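PDB 5AEG: sulfoquinovosidase from Escherichia coli, which hydrolyses sulfoquinovosyl diacylglycerides and simple sulfoquinovosides such as sulfoquinovosyl glycerol, releasing sulfoquinovose for use as a source of carbon and sulfur. Local coordinates for residues A[313-316]-A[317-321]; A[320-323]-A[324-328]. All blocks are in the same frame, centred on the assembly; numbering follows the deposited sequence.

Overall arrangement
Both contacts are built around helix 316-325 of the TIM-barrel domain and illustrate how one short barrel helix is begun and ended. Contact 1 (313-316 with 317-321) comes first along the chain and covers the turn into the helix and its first bonds; contact 2 (320-323 with 324-328) overlaps it by Ile320 and Lys321 and carries the helix to its end and on to strand 329-334 of the parallel barrel sheet. Their centres lie about 10 Å apart. Leu316 CD1 packs 4.1 Å from Trp323 CZ3, so the two contacts meet on the buried side of the helix. The Leu316 side chain is about 11 Å from that of substrate-binding Gln288, whereas contact 2 lies away from the known sites.

Contact 1: residues A[313-316]-A[317-321]; sequences YPQL and DSRIK
Leu316 overlaps Ile320 one turn further on, its CG 3.8 Å from Ile320 CD1. The two branched chains cross at a slant, and with Leu316 CG anti to its own backbone N the isobutyl group reaches inward, where both residues touch Phe330 of strand 329-334. A type II beta turn from Tyr313 to Leu316 delivers the chain to this helix start, with Gln315 at the N-cap position. Arg319 N donates to Gln315 O over 2.8 Å in a nearly straight bond (160° at the hydrogen), and Ile320 N reaches Leu316 O at 2.9 Å. Ser318 OG stands 3.2 Å from the same Gln315 O. Asp317 folds its carboxylate over its own backbone (chi1 51°), which lets OD1 accept from Ser318 N at 2.8 Å, from above the carboxylate plane. With an alanine at Asp317, Ser318 N would probably lose this side-chain acceptor, and the first turn its nearby negative charge. Gln315 OE1 comes to 4.2 Å from Arg319 NH2, at the guanidinium edge with planes 77° apart; the charge is matched by Glu266 of helix 265-277, through NH1. The chemistry implies a divided start: an acidic group at the Ser318 amide, probably suiting the helix dipole, and hydrocarbon on the buried side.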
ATOM      1  N   TYR A 313      -6.581  15.175 -26.320  1.00 23.89           N
ATOM      2  CA  TYR A 313      -7.603  14.113 -26.420  1.00 23.92           C
ATOM      3  C   TYR A 313      -8.868  14.688 -27.115  1.00 25.31           C
ATOM      4  O   TYR A 313      -9.946  14.770 -26.525  1.00 23.34           O
ATOM      5  CB  TYR A 313      -7.966  13.537 -25.033  1.00 25.01           C
ATOM      6  CG  TYR A 313      -6.952  12.513 -24.691  1.00 24.35           C
ATOM      7  CD1 TYR A 313      -5.686  12.878 -24.179  1.00 25.08           C
ATOM      8  CD2 TYR A 313      -7.172  11.176 -24.983  1.00 23.81           C
ATOM      9  CE1 TYR A 313      -4.669  11.895 -23.941  1.00 22.26           C
ATOM     10  CE2 TYR A 313      -6.192  10.211 -24.794  1.00 23.61           C
ATOM     11  CZ  TYR A 313      -4.973  10.555 -24.212  1.00 22.14           C
ATOM     12  OH  TYR A 313      -4.033   9.630 -24.093  1.00 20.96           O
ATOM     13  N   PRO A 314      -8.726  15.008 -28.423  1.00 24.16           N
ATOM     14  CA  PRO A 314      -9.936  15.447 -29.139  1.00 26.93           C
ATOM     15  C   PRO A 314     -11.069  14.419 -29.140  1.00 29.12           C
ATOM     16  O   PRO A 314     -10.802  13.182 -29.326  1.00 28.39           O
ATOM     17  CB  PRO A 314      -9.430  15.722 -30.554  1.00 28.83           C
ATOM     18  CG  PRO A 314      -8.218  14.847 -30.742  1.00 27.67           C
ATOM     19  CD  PRO A 314      -7.556  14.811 -29.324  1.00 24.15           C
ATOM     20  N   GLN A 315     -12.277  14.935 -28.889  1.00 29.47           N
ATOM     21  CA  GLN A 315     -13.568  14.184 -28.995  1.00 33.81           C
ATOM     22  C   GLN A 315     -13.672  13.115 -27.878  1.00 35.60           C
ATOM     23  O   GLN A 315     -14.420  12.176 -27.992  1.00 30.43           O
ATOM     24  CB  GLN A 315     -13.769  13.529 -30.391  1.00 37.48           C
ATOM     25  CG  GLN A 315     -13.539  14.437 -31.596  1.00 42.55           C
ATOM     26  CD  GLN A 315     -13.957  13.791 -32.901  1.00 50.89           C
ATOM     27  OE1 GLN A 315     -13.178  13.106 -33.587  1.00 62.44           O
ATOM     28  NE2 GLN A 315     -15.204  13.958 -33.230  1.00 56.57           N
ATOM     29  N   LEU A 316     -12.919  13.286 -26.774  1.00 32.60           N
ATOM     30  CA  LEU A 316     -12.906  12.245 -25.771  1.00 29.36           C
ATOM     31  C   LEU A 316     -14.291  12.119 -25.117  1.00 29.32           C
ATOM     32  O   LEU A 316     -14.691  11.049 -24.776  1.00 29.77           O
ATOM     33  CB  LEU A 316     -11.839  12.585 -24.711  1.00 31.72           C
ATOM     34  CG  LEU A 316     -11.796  11.620 -23.486  1.00 29.07           C
ATOM     35  CD1 LEU A 316     -11.383  10.307 -23.995  1.00 24.52           C
ATOM     36  CD2 LEU A 316     -10.865  12.203 -22.426  1.00 30.40           C
ATOM     37  N   ASP A 317     -15.020  13.231 -24.973  1.00 29.47           N
ATOM     38  CA  ASP A 317     -16.349  13.218 -24.317  1.00 29.92           C
ATOM     39  C   ASP A 317     -17.289  12.293 -25.057  1.00 33.87           C
ATOM     40  O   ASP A 317     -17.932  11.443 -24.424  1.00 31.93           O
ATOM     41  CB  ASP A 317     -16.937  14.621 -24.129  1.00 31.35           C
ATOM     42  CG  ASP A 317     -16.937  15.463 -25.391  1.00 32.50           C
ATOM     43  OD1 ASP A 317     -16.417  15.061 -26.504  1.00 32.15           O
ATOM     44  OD2 ASP A 317     -17.472  16.553 -25.218  1.00 37.24           O
ATOM     45  N   SER A 318     -17.287  12.372 -26.387  1.00 30.80           N
ATOM     46  CA  SER A 318     -18.136  11.456 -27.156  1.00 34.16           C
ATOM     47  C   SER A 318     -17.492  10.067 -27.313  1.00 32.84           C
ATOM     48  O   SER A 318     -18.231   9.059 -27.369  1.00 29.80           O
ATOM     49  CB  SER A 318     -18.497  12.009 -28.539  1.00 33.71           C
ATOM     50  OG  SER A 318     -17.325  12.277 -29.292  1.00 32.71           O
ATOM     51  N   ARG A 319     -16.162  10.012 -27.423  1.00 27.44           N
ATOM     52  CA  ARG A 319     -15.492   8.722 -27.542  1.00 30.55           C
ATOM     53  C   ARG A 319     -15.728   7.828 -26.316  1.00 30.51           C
ATOM     54  O   ARG A 319     -15.833   6.607 -26.507  1.00 28.18           O
ATOM     55  CB  ARG A 319     -13.977   8.815 -27.888  1.00 27.17           C
ATOM     56  CG  ARG A 319     -13.380   7.543 -28.467  1.00 30.22           C
ATOM     57  CD  ARG A 319     -14.126   7.029 -29.727  1.00 32.90           C
ATOM     58  NE  ARG A 319     -13.964   8.007 -30.783  1.00 31.62           N
ATOM     59  CZ  ARG A 319     -12.892   8.082 -31.564  1.00 31.81           C
ATOM     60  NH1 ARG A 319     -11.895   7.216 -31.476  1.00 29.84           N
ATOM     61  NH2 ARG A 319     -12.766   9.096 -32.414  1.00 35.02           N
ATOM     62  N   ILE A 320     -15.761   8.418 -25.099  1.00 30.37           N
ATOM     63  CA  ILE A 320     -15.995   7.652 -23.839  1.00 28.36           C
ATOM     64  C   ILE A 320     -17.335   6.941 -23.993  1.00 33.05           C
ATOM     65  O   ILE A 320     -17.439   5.743 -23.719  1.00 28.30           O
ATOM     66  CB  ILE A 320     -15.970   8.534 -22.577  1.00 28.83           C
ATOM     67  CG1 ILE A 320     -14.520   9.016 -22.319  1.00 27.72           C
ATOM     68  CG2 ILE A 320     -16.545   7.788 -21.365  1.00 29.46           C
ATOM     69  CD1 ILE A 320     -14.389  10.070 -21.246  1.00 27.20           C
ATOM     70  N   LYS A 321     -18.331   7.632 -24.558  1.00 30.50           N
ATOM     71  CA  LYS A 321     -19.673   7.002 -24.722  1.00 34.34           C
ATOM     72  C   LYS A 321     -19.630   5.828 -25.652  1.00 30.44           C
ATOM     73  O   LYS A 321     -20.143   4.755 -25.335  1.00 31.49           O
ATOM     74  CB  LYS A 321     -20.723   8.032 -25.163  1.00 39.32           C
ATOM     75  CG  LYS A 321     -20.927   9.179 -24.178  1.00 46.21           C
ATOM     76  CD  LYS A 321     -21.708   8.758 -22.941  1.00 55.07           C
ATOM     77  CE  LYS A 321     -21.770   9.831 -21.830  1.00 64.34           C
ATOM     78  NZ  LYS A 321     -20.666   9.724 -20.777  1.00 59.80           N
TER

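Contact 2: residues A[320-323]-A[324-328]; sequences IKQW and NQEGV
The backbone of 320-323 runs in unbroken helix into 324-325 and then stops in a Schellman motif. Asn324 N to Ile320 O (2.8 Å) and Gln325 N to Lys321 O continue the helical pattern; then Val328 N reaches back to Trp323 O at 2.9 Å, and Gly327 N to Asn324 O forms the inner bond of the motif. Gly327, at the C-prime position, takes a positive phi of 80°, where a CB would collide with the carbonyl oxygen of Glu326, so glycine fits. Trp323 O also receives a weak bond from Glu326 N, whose other acceptor is Gln322 O, while Val328 N approaches Trp323 O from above its carbonyl plane. Beyond the turn Val328 lays its CB 3.9 Å from Trp323 CB, the aliphatic root of the indole, and both side chains continue onto Leu272 of helix 265-277 and Ile285 of strand 282-286, joining the helix end to the barrel wall. Trp323 NE1 is hydrogen-bonded to Gln269 OE1 of helix 265-277. Gln322 and Glu326 lie side by side, their amide and carboxylate planes 60° apart. Gln322 CG is anti to the backbone N (chi1 173°) and its chain extended, which carries the amide out alongside the carboxylate. There Gln322 NE2 donates to a water at 3.2 Å. Glu326 OE1, salt-bridged to Arg276, sits at the indole edge, 4.0 Å from Trp323 CD1.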
ATOM      1  N   ILE A 320     -15.761   8.418 -25.099  1.00 30.37           N
ATOM      2  CA  ILE A 320     -15.995   7.652 -23.839  1.00 28.36           C
ATOM      3  C   ILE A 320     -17.335   6.941 -23.993  1.00 33.05           C
ATOM      4  O   ILE A 320     -17.439   5.743 -23.719  1.00 28.30           O
ATOM      5  CB  ILE A 320     -15.970   8.534 -22.577  1.00 28.83           C
ATOM      6  CG1 ILE A 320     -14.520   9.016 -22.319  1.00 27.72           C
ATOM      7  CG2 ILE A 320     -16.545   7.788 -21.365  1.00 29.46           C
ATOM      8  CD1 ILE A 320     -14.389  10.070 -21.246  1.00 27.20           C
ATOM      9  N   LYS A 321     -18.331   7.632 -24.558  1.00 30.50           N
ATOM     10  CA  LYS A 321     -19.673   7.002 -24.722  1.00 34.34           C
ATOM     11  C   LYS A 321     -19.630   5.828 -25.652  1.00 30.44           C
ATOM     12  O   LYS A 321     -20.143   4.755 -25.335  1.00 31.49           O
ATOM     13  CB  LYS A 321     -20.723   8.032 -25.163  1.00 39.32           C
ATOM     14  CG  LYS A 321     -20.927   9.179 -24.178  1.00 46.21           C
ATOM     15  CD  LYS A 321     -21.708   8.758 -22.941  1.00 55.07           C
ATOM     16  CE  LYS A 321     -21.770   9.831 -21.830  1.00 64.34           C
ATOM     17  NZ  LYS A 321     -20.666   9.724 -20.777  1.00 59.80           N
ATOM     18  N   GLN A 322     -18.962   5.999 -26.769  1.00 30.65           N
ATOM     19  CA  GLN A 322     -18.817   4.941 -27.722  1.00 31.70           C
ATOM     20  C   GLN A 322     -18.082   3.723 -27.092  1.00 33.47           C
ATOM     21  O   GLN A 322     -18.498   2.541 -27.198  1.00 26.34           O
ATOM     22  CB  GLN A 322     -18.089   5.499 -28.935  1.00 35.66           C
ATOM     23  CG  GLN A 322     -17.693   4.465 -29.986  1.00 46.13           C
ATOM     24  CD  GLN A 322     -16.930   5.066 -31.172  1.00 63.37           C
ATOM     25  OE1 GLN A 322     -17.264   6.180 -31.624  1.00 81.31           O
ATOM     26  NE2 GLN A 322     -15.891   4.327 -31.692  1.00 68.57           N
ATOM     27  N   TRP A 323     -16.989   4.014 -26.385  1.00 28.01           N
ATOM     28  CA  TRP A 323     -16.251   2.900 -25.753  1.00 27.39           C
ATOM     29  C   TRP A 323     -17.114   2.183 -24.726  1.00 24.39           C
ATOM     30  O   TRP A 323     -17.125   0.933 -24.659  1.00 29.17           O
ATOM     31  CB  TRP A 323     -14.894   3.434 -25.121  1.00 25.36           C
ATOM     32  CG  TRP A 323     -13.816   3.797 -26.128  1.00 23.83           C
ATOM     33  CD1 TRP A 323     -13.657   3.318 -27.360  1.00 25.44           C
ATOM     34  CD2 TRP A 323     -12.739   4.740 -25.925  1.00 26.07           C
ATOM     35  NE1 TRP A 323     -12.542   3.866 -27.958  1.00 26.67           N
ATOM     36  CE2 TRP A 323     -11.982   4.762 -27.100  1.00 28.81           C
ATOM     37  CE3 TRP A 323     -12.365   5.568 -24.860  1.00 27.22           C
ATOM     38  CZ2 TRP A 323     -10.832   5.521 -27.231  1.00 27.37           C
ATOM     39  CZ3 TRP A 323     -11.229   6.380 -25.026  1.00 27.31           C
ATOM     40  CH2 TRP A 323     -10.493   6.343 -26.197  1.00 24.69           C
ATOM     41  N   ASN A 324     -17.851   2.949 -23.932  1.00 26.84           N
ATOM     42  CA  ASN A 324     -18.702   2.356 -22.911  1.00 27.89           C
ATOM     43  C   ASN A 324     -19.727   1.419 -23.586  1.00 31.38           C
ATOM     44  O   ASN A 324     -19.901   0.271 -23.180  1.00 31.05           O
ATOM     45  CB  ASN A 324     -19.409   3.408 -22.100  1.00 28.91           C
ATOM     46  CG  ASN A 324     -18.512   4.172 -21.197  1.00 33.10           C
ATOM     47  OD1 ASN A 324     -17.259   3.904 -20.983  1.00 32.07           O
ATOM     48  ND2 ASN A 324     -19.108   5.129 -20.625  1.00 27.16           N
ATOM     49  N   GLN A 325     -20.332   1.872 -24.682  1.00 30.03           N
ATOM     50  CA  GLN A 325     -21.198   0.960 -25.497  1.00 37.33           C
ATOM     51  C   GLN A 325     -20.603  -0.326 -25.899  1.00 35.93           C
ATOM     52  O   GLN A 325     -21.341  -1.297 -26.025  1.00 35.34           O
ATOM     53  CB  GLN A 325     -21.742   1.643 -26.752  1.00 41.73           C
ATOM     54  CG  GLN A 325     -22.951   2.521 -26.391  1.00 51.30           C
ATOM     55  CD  GLN A 325     -23.227   3.603 -27.446  1.00 65.93           C
ATOM     56  OE1 GLN A 325     -22.903   3.426 -28.627  1.00 74.05           O
ATOM     57  NE2 GLN A 325     -23.848   4.717 -27.031  1.00 71.79           N
ATOM     58  N   GLU A 326     -19.292  -0.360 -26.115  1.00 35.05           N
ATOM     59  CA  GLU A 326     -18.566  -1.580 -26.470  1.00 31.38           C
ATOM     60  C   GLU A 326     -17.940  -2.310 -25.257  1.00 31.67           C
ATOM     61  O   GLU A 326     -17.062  -3.166 -25.434  1.00 30.69           O
ATOM     62  CB  GLU A 326     -17.445  -1.187 -27.421  1.00 36.33           C
ATOM     63  CG  GLU A 326     -17.932  -0.506 -28.693  1.00 44.51           C
ATOM     64  CD  GLU A 326     -16.800   0.092 -29.513  1.00 49.58           C
ATOM     65  OE1 GLU A 326     -15.615   0.199 -29.029  1.00 39.27           O
ATOM     66  OE2 GLU A 326     -17.127   0.523 -30.641  1.00 56.80           O
ATOM     67  N   GLY A 327     -18.303  -1.953 -24.042  1.00 29.54           N
ATOM     68  CA  GLY A 327     -17.724  -2.636 -22.856  1.00 32.15           C
ATOM     69  C   GLY A 327     -16.308  -2.168 -22.427  1.00 28.33           C
ATOM     70  O   GLY A 327     -15.550  -2.936 -21.853  1.00 31.19           O
ATOM     71  N   VAL A 328     -15.968  -0.894 -22.683  1.00 26.70           N
ATOM     72  CA  VAL A 328     -14.634  -0.318 -22.386  1.00 27.06           C
ATOM     73  C   VAL A 328     -14.868   0.933 -21.585  1.00 27.81           C
ATOM     74  O   VAL A 328     -15.544   1.905 -22.012  1.00 24.59           O
ATOM     75  CB  VAL A 328     -13.847  -0.019 -23.667  1.00 28.62           C
ATOM     76  CG1 VAL A 328     -12.489   0.597 -23.425  1.00 29.67           C
ATOM     77  CG2 VAL A 328     -13.704  -1.278 -24.497  1.00 29.17           C
TER
HETATM   78  O   HOH W   1     -14.396   1.667 -30.582  1.00 43.02           O